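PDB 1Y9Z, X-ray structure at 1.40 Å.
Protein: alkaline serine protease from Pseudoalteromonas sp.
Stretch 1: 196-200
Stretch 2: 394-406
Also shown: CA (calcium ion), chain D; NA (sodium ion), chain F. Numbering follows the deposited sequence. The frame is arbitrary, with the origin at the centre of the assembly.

Stretch 1 (196-200) VEISG
Stretch 2 (394-406) VRAALNATADDLS

A strand, represented here by 196-200, lies against a helix that is followed by a loop, and the contact obeys a simple rule: a charged pair, with the Asn 399 side chain beside it, and apolar contacts through Ile 198 and Ser 199. The strand and helix axes approach to 8.8 Å, with 67° between their N-to-C directions, and the register is set by Ile 198 and Asn 399, whose CA atoms lie 6.8 Å apart. Together the stretches bury 304 Å². On the strand, Glu 197 (-111/-36), Ile 198 (-155/160) and Ser 199 (-115/157, chi1 m) all point CA-to-CB toward the other stretch; Val 196 and Gly 200 make no contact.

Val 394 opens the segment already in helical conformation (phi/psi -68/-42) and stays out of reach of the strand, but its O accepts the backbone hydrogen bond from Leu 398 N at 2.9 Å. Arg 395 supplies the polar anchor. Its CA-to-CB bond points sideways, so reach comes from a long, extended chain: chi1 to chi3 are all t and chi4 is -177°. Glu 197 meets it with chi1 and chi2 t and chi3 -44°, presenting the carboxylate to the guanidinium edge. The result is a two-pronged salt bridge, Arg 395 NE to Glu 197 OE2 at 2.7 Å and Arg 395 NH1 to Glu 197 OE1 at 2.8 Å, with nearly straight N-H...O angles of 176° and 165°. Glu 197 OE1 also binds the sodium ion at 2.8 Å, so this buried carboxylate has two positive partners.

Ala 396 points away from the strand, and Ala 397 is out of its reach. Leu 398 (m, t) turns toward it; Ile 198, with both chi angles t, places CD1 4.1 Å from Leu 398 CB and 3.8 Å from Leu 398 O. Asn 399 (chi1 m) starts sideways, yet its amide ends beside Glu 197 and Ile 198, adding 49 Å² of covered surface. Ala 400 is exposed and out of reach. Thr 401, chi1 p, turns its hydroxyl back on the helix, with OG1 donating to Ala 397 O at 2.8 Å.

At Ala 402 the backbone is extended (-66/148) and CB points toward the strand. Ala 402 CB sits 4.1 Å from Ile 198 CD1, a single methyl meeting the isoleucine tip, which thus touches both Leu 398 and Ala 402.

Asp 403 (-83/113) and Asp 404 (-52/128) carry the loop onward. Calcium fastens its far end through Asp 404 OD1 at 2.3 Å and Leu 405 O at 2.2 Å; a water 2.4 Å from the ion accepts from Leu 405 N at 3.1 Å. Leu 405 (m, t) points toward the strand, its CD1 4.3 Å from CB of buried Ser 199. Ser 406, with positive phi (52/-143), lies beyond the contact.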

ATOM      1  N   VAL A 196      13.252   8.262   9.802  1.00  9.65           N
ATOM      2  CA  VAL A 196      12.510   7.032   9.516  1.00  9.72           C
ATOM      3  C   VAL A 196      12.544   6.202  10.790  1.00 10.13           C
ATOM      4  O   VAL A 196      13.611   5.869  11.311  1.00 10.74           O
ATOM      5  CB  VAL A 196      13.124   6.255   8.334  1.00  8.97           C
ATOM      6  CG1 VAL A 196      12.480   4.867   8.220  1.00 10.00           C
ATOM      7  CG2 VAL A 196      12.881   7.028   7.044  1.00 10.03           C
ATOM      8  N   GLU A 197      11.357   5.863  11.274  1.00 10.69           N
ATOM      9  CA  GLU A 197      11.201   5.172  12.545  1.00 10.85           C
ATOM     10  C   GLU A 197      10.717   3.728  12.498  1.00 10.41           C
ATOM     11  O   GLU A 197      11.131   2.898  13.310  1.00 10.58           O
ATOM     12  CB  GLU A 197      10.238   6.008  13.387  1.00 13.01           C
ATOM     13  CG  GLU A 197      10.301   5.824  14.880  1.00 14.38           C
ATOM     14  CD  GLU A 197       9.509   6.903  15.591  1.00 14.70           C
ATOM     15  OE1 GLU A 197       9.629   8.080  15.188  1.00 15.45           O
ATOM     16  OE2 GLU A 197       8.775   6.586  16.545  1.00 16.51           O
ATOM     17  N   ILE A 198       9.835   3.427  11.557  1.00  9.94           N
ATOM     18  CA  ILE A 198       9.283   2.085  11.471  1.00  9.97           C
ATOM     19  C   ILE A 198       8.839   1.823  10.038  1.00 10.19           C
ATOM     20  O   ILE A 198       8.630   2.764   9.271  1.00 10.20           O
ATOM     21  CB  ILE A 198       8.099   1.962  12.466  1.00 11.19           C
ATOM     22  CG1 ILE A 198       7.776   0.496  12.736  1.00 11.31           C
ATOM     23  CG2 ILE A 198       6.880   2.699  11.927  1.00 11.71           C
ATOM     24  CD1 ILE A 198       6.884   0.298  13.952  1.00 13.47           C
ATOM     25  N   SER A 199       8.707   0.551   9.678  1.00  9.82           N
ATOM     26  CA  SER A 199       8.311   0.171   8.329  1.00 10.05           C
ATOM     27  C   SER A 199       6.968  -0.534   8.263  1.00  9.79           C
ATOM     28  O   SER A 199       6.500  -1.124   9.240  1.00 10.66           O
ATOM     29  CB  SER A 199       9.361  -0.749   7.705  1.00 10.17           C
ATOM     30  OG  SER A 199      10.621  -0.110   7.611  1.00 11.48           O
ATOM     31  N   GLY A 200       6.360  -0.464   7.085  1.00  9.66           N
ATOM     32  CA  GLY A 200       5.087  -1.117   6.860  1.00 10.28           C
ATOM     33  C   GLY A 200       4.992  -1.551   5.412  1.00 10.26           C
ATOM     34  O   GLY A 200       5.792  -1.119   4.579  1.00 10.26           O
ATOM     35  N   VAL A 394       2.739   4.233  23.540  1.00 12.43           N
ATOM     36  CA  VAL A 394       2.373   3.312  22.469  1.00 12.84           C
ATOM     37  C   VAL A 394       3.444   3.374  21.377  1.00 11.81           C
ATOM     38  O   VAL A 394       3.853   2.347  20.833  1.00 12.02           O
ATOM     39  CB  VAL A 394       0.997   3.678  21.865  1.00 11.71           C
ATOM     40  CG1 VAL A 394       0.721   2.830  20.630  1.00 12.18           C
ATOM     41  CG2 VAL A 394      -0.096   3.455  22.904  1.00 13.80           C
ATOM     42  N   ARG A 395       3.896   4.588  21.066  1.00 12.14           N
ATOM     43  CA  ARG A 395       4.926   4.794  20.054  1.00 11.84           C
ATOM     44  C   ARG A 395       6.171   3.991  20.430  1.00 12.37           C
ATOM     45  O   ARG A 395       6.750   3.291  19.599  1.00 11.16           O
ATOM     46  CB  ARG A 395       5.260   6.288  19.960  1.00 12.03           C
ATOM     47  CG  ARG A 395       6.275   6.659  18.892  1.00 11.93           C
ATOM     48  CD  ARG A 395       6.416   8.169  18.814  1.00 12.92           C
ATOM     49  NE  ARG A 395       7.455   8.587  17.880  1.00 11.95           N
ATOM     50  CZ  ARG A 395       7.808   9.853  17.683  1.00 11.65           C
ATOM     51  NH1 ARG A 395       8.766  10.148  16.815  1.00 12.43           N
ATOM     52  NH2 ARG A 395       7.197  10.824  18.350  1.00 12.13           N
ATOM     53  N   ALA A 396       6.570   4.087  21.696  1.00 12.20           N
ATOM     54  CA  ALA A 396       7.740   3.364  22.182  1.00 13.14           C
ATOM     55  C   ALA A 396       7.534   1.857  22.063  1.00 13.18           C
ATOM     56  O   ALA A 396       8.455   1.123  21.698  1.00 14.08           O
ATOM     57  CB  ALA A 396       8.019   3.743  23.633  1.00 13.63           C
ATOM     58  N   ALA A 397       6.324   1.398  22.366  1.00 12.76           N
ATOM     59  CA  ALA A 397       6.011  -0.022  22.289  1.00 12.75           C
ATOM     60  C   ALA A 397       6.163  -0.533  20.860  1.00 12.16           C
ATOM     61  O   ALA A 397       6.710  -1.611  20.630  1.00 12.92           O
ATOM     62  CB  ALA A 397       4.596  -0.275  22.787  1.00 12.73           C
ATOM     63  N   LEU A 398       5.684   0.244  19.894  1.00 11.77           N
ATOM     64  CA  LEU A 398       5.780  -0.158  18.496  1.00 11.80           C
ATOM     65  C   LEU A 398       7.241  -0.263  18.057  1.00 11.55           C
ATOM     66  O   LEU A 398       7.632  -1.213  17.380  1.00 12.08           O
ATOM     67  CB  LEU A 398       5.037   0.843  17.605  1.00 11.82           C
ATOM     68  CG  LEU A 398       3.536   1.004  17.872  1.00 12.61           C
ATOM     69  CD1 LEU A 398       2.966   2.079  16.963  1.00 13.30           C
ATOM     70  CD2 LEU A 398       2.822  -0.322  17.646  1.00 13.28           C
ATOM     71  N   ASN A 399       8.049   0.712  18.458  1.00 12.80           N
ATOM     72  CA  ASN A 399       9.462   0.725  18.100  1.00 13.25           C
ATOM     73  C   ASN A 399      10.239  -0.392  18.787  1.00 13.89           C
ATOM     74  O   ASN A 399      11.088  -1.042  18.175  1.00 13.69           O
ATOM     75  CB  ASN A 399      10.077   2.074  18.472  1.00 13.03           C
ATOM     76  CG  ASN A 399       9.568   3.203  17.603  1.00 13.63           C
ATOM     77  OD1 ASN A 399       9.638   4.375  17.981  1.00 16.27           O
ATOM     78  ND2 ASN A 399       9.063   2.859  16.429  1.00 10.99           N
ATOM     79  N   ALA A 400       9.940  -0.615  20.062  1.00 13.50           N
ATOM     80  CA  ALA A 400      10.628  -1.640  20.834  1.00 14.69           C
ATOM     81  C   ALA A 400      10.329  -3.061  20.369  1.00 15.23           C
ATOM     82  O   ALA A 400      11.129  -3.968  20.595  1.00 16.69           O
ATOM     83  CB  ALA A 400      10.273  -1.498  22.306  1.00 14.27           C
ATOM     84  N   THR A 401       9.187  -3.256  19.717  1.00 15.83           N
ATOM     85  CA  THR A 401       8.803  -4.589  19.267  1.00 14.80           C
ATOM     86  C   THR A 401       8.827  -4.816  17.762  1.00 14.95           C
ATOM     87  O   THR A 401       8.469  -5.895  17.294  1.00 14.80           O
ATOM     88  CB  THR A 401       7.402  -4.957  19.784  1.00 14.98           C
ATOM     89  OG1 THR A 401       6.439  -4.041  19.251  1.00 14.36           O
ATOM     90  CG2 THR A 401       7.367  -4.897  21.305  1.00 14.93           C
ATOM     91  N   ALA A 402       9.247  -3.811  17.002  1.00 13.35           N
ATOM     92  CA  ALA A 402       9.314  -3.951  15.553  1.00 13.87           C
ATOM     93  C   ALA A 402      10.373  -4.992  15.196  1.00 13.84           C
ATOM     94  O   ALA A 402      11.367  -5.144  15.909  1.00 15.12           O
ATOM     95  CB  ALA A 402       9.658  -2.612  14.914  1.00 12.25           C
ATOM     96  N   ASP A 403      10.154  -5.716  14.102  1.00 14.37           N
ATOM     97  CA  ASP A 403      11.108  -6.732  13.668  1.00 14.78           C
ATOM     98  C   ASP A 403      12.231  -6.081  12.867  1.00 14.60           C
ATOM     99  O   ASP A 403      12.011  -5.572  11.770  1.00 13.31           O
ATOM    100  CB  ASP A 403      10.410  -7.799  12.818  1.00 16.79           C
ATOM    101  CG  ASP A 403       9.284  -8.494  13.562  1.00 19.41           C
ATOM    102  OD1 ASP A 403       9.481  -8.859  14.740  1.00 21.99           O
ATOM    103  OD2 ASP A 403       8.203  -8.684  12.965  1.00 22.03           O
ATOM    104  N   ASP A 404      13.436  -6.108  13.428  1.00 14.78           N
ATOM    105  CA  ASP A 404      14.609  -5.514  12.797  1.00 14.57           C
ATOM    106  C   ASP A 404      14.796  -6.014  11.366  1.00 15.10           C
ATOM    107  O   ASP A 404      14.797  -7.219  11.116  1.00 15.45           O
ATOM    108  CB  ASP A 404      15.851  -5.837  13.634  1.00 15.51           C
ATOM    109  CG  ASP A 404      17.051  -4.988  13.266  1.00 17.54           C
ATOM    110  OD1 ASP A 404      16.935  -4.128  12.371  1.00 16.36           O
ATOM    111  OD2 ASP A 404      18.120  -5.182  13.883  1.00 18.24           O
ATOM    112  N   LEU A 405      14.948  -5.078  10.433  1.00 14.32           N
ATOM    113  CA  LEU A 405      15.144  -5.406   9.023  1.00 14.91           C
ATOM    114  C   LEU A 405      16.489  -4.864   8.552  1.00 15.13           C
ATOM    115  O   LEU A 405      17.119  -4.071   9.245  1.00 15.13           O
ATOM    116  CB  LEU A 405      14.036  -4.780   8.167  1.00 14.61           C
ATOM    117  CG  LEU A 405      12.573  -5.106   8.473  1.00 13.85           C
ATOM    118  CD1 LEU A 405      11.680  -4.398   7.455  1.00 12.67           C
ATOM    119  CD2 LEU A 405      12.351  -6.607   8.419  1.00 15.98           C
ATOM    120  N   SER A 406      16.920  -5.293   7.370  1.00 17.35           N
ATOM    121  CA  SER A 406      18.182  -4.828   6.802  1.00 18.51           C
ATOM    122  C   SER A 406      19.335  -5.000   7.789  1.00 18.98           C
ATOM    123  O   SER A 406      19.388  -5.985   8.526  1.00 20.22           O
ATOM    124  CB  SER A 406      18.046  -3.354   6.399  1.00 19.27           C
ATOM    125  OG  SER A 406      19.182  -2.898   5.688  1.00 21.76           O
TER
HETATM  126 CA    CA D 604      17.802  -2.615  10.821  1.00 12.94          CA
HETATM  127 NA    NA F 608      10.081   9.717  13.013  1.00 17.15          NA
HETATM  128  O   HOH W   1      15.473  -1.992  10.759  1.00 11.93           O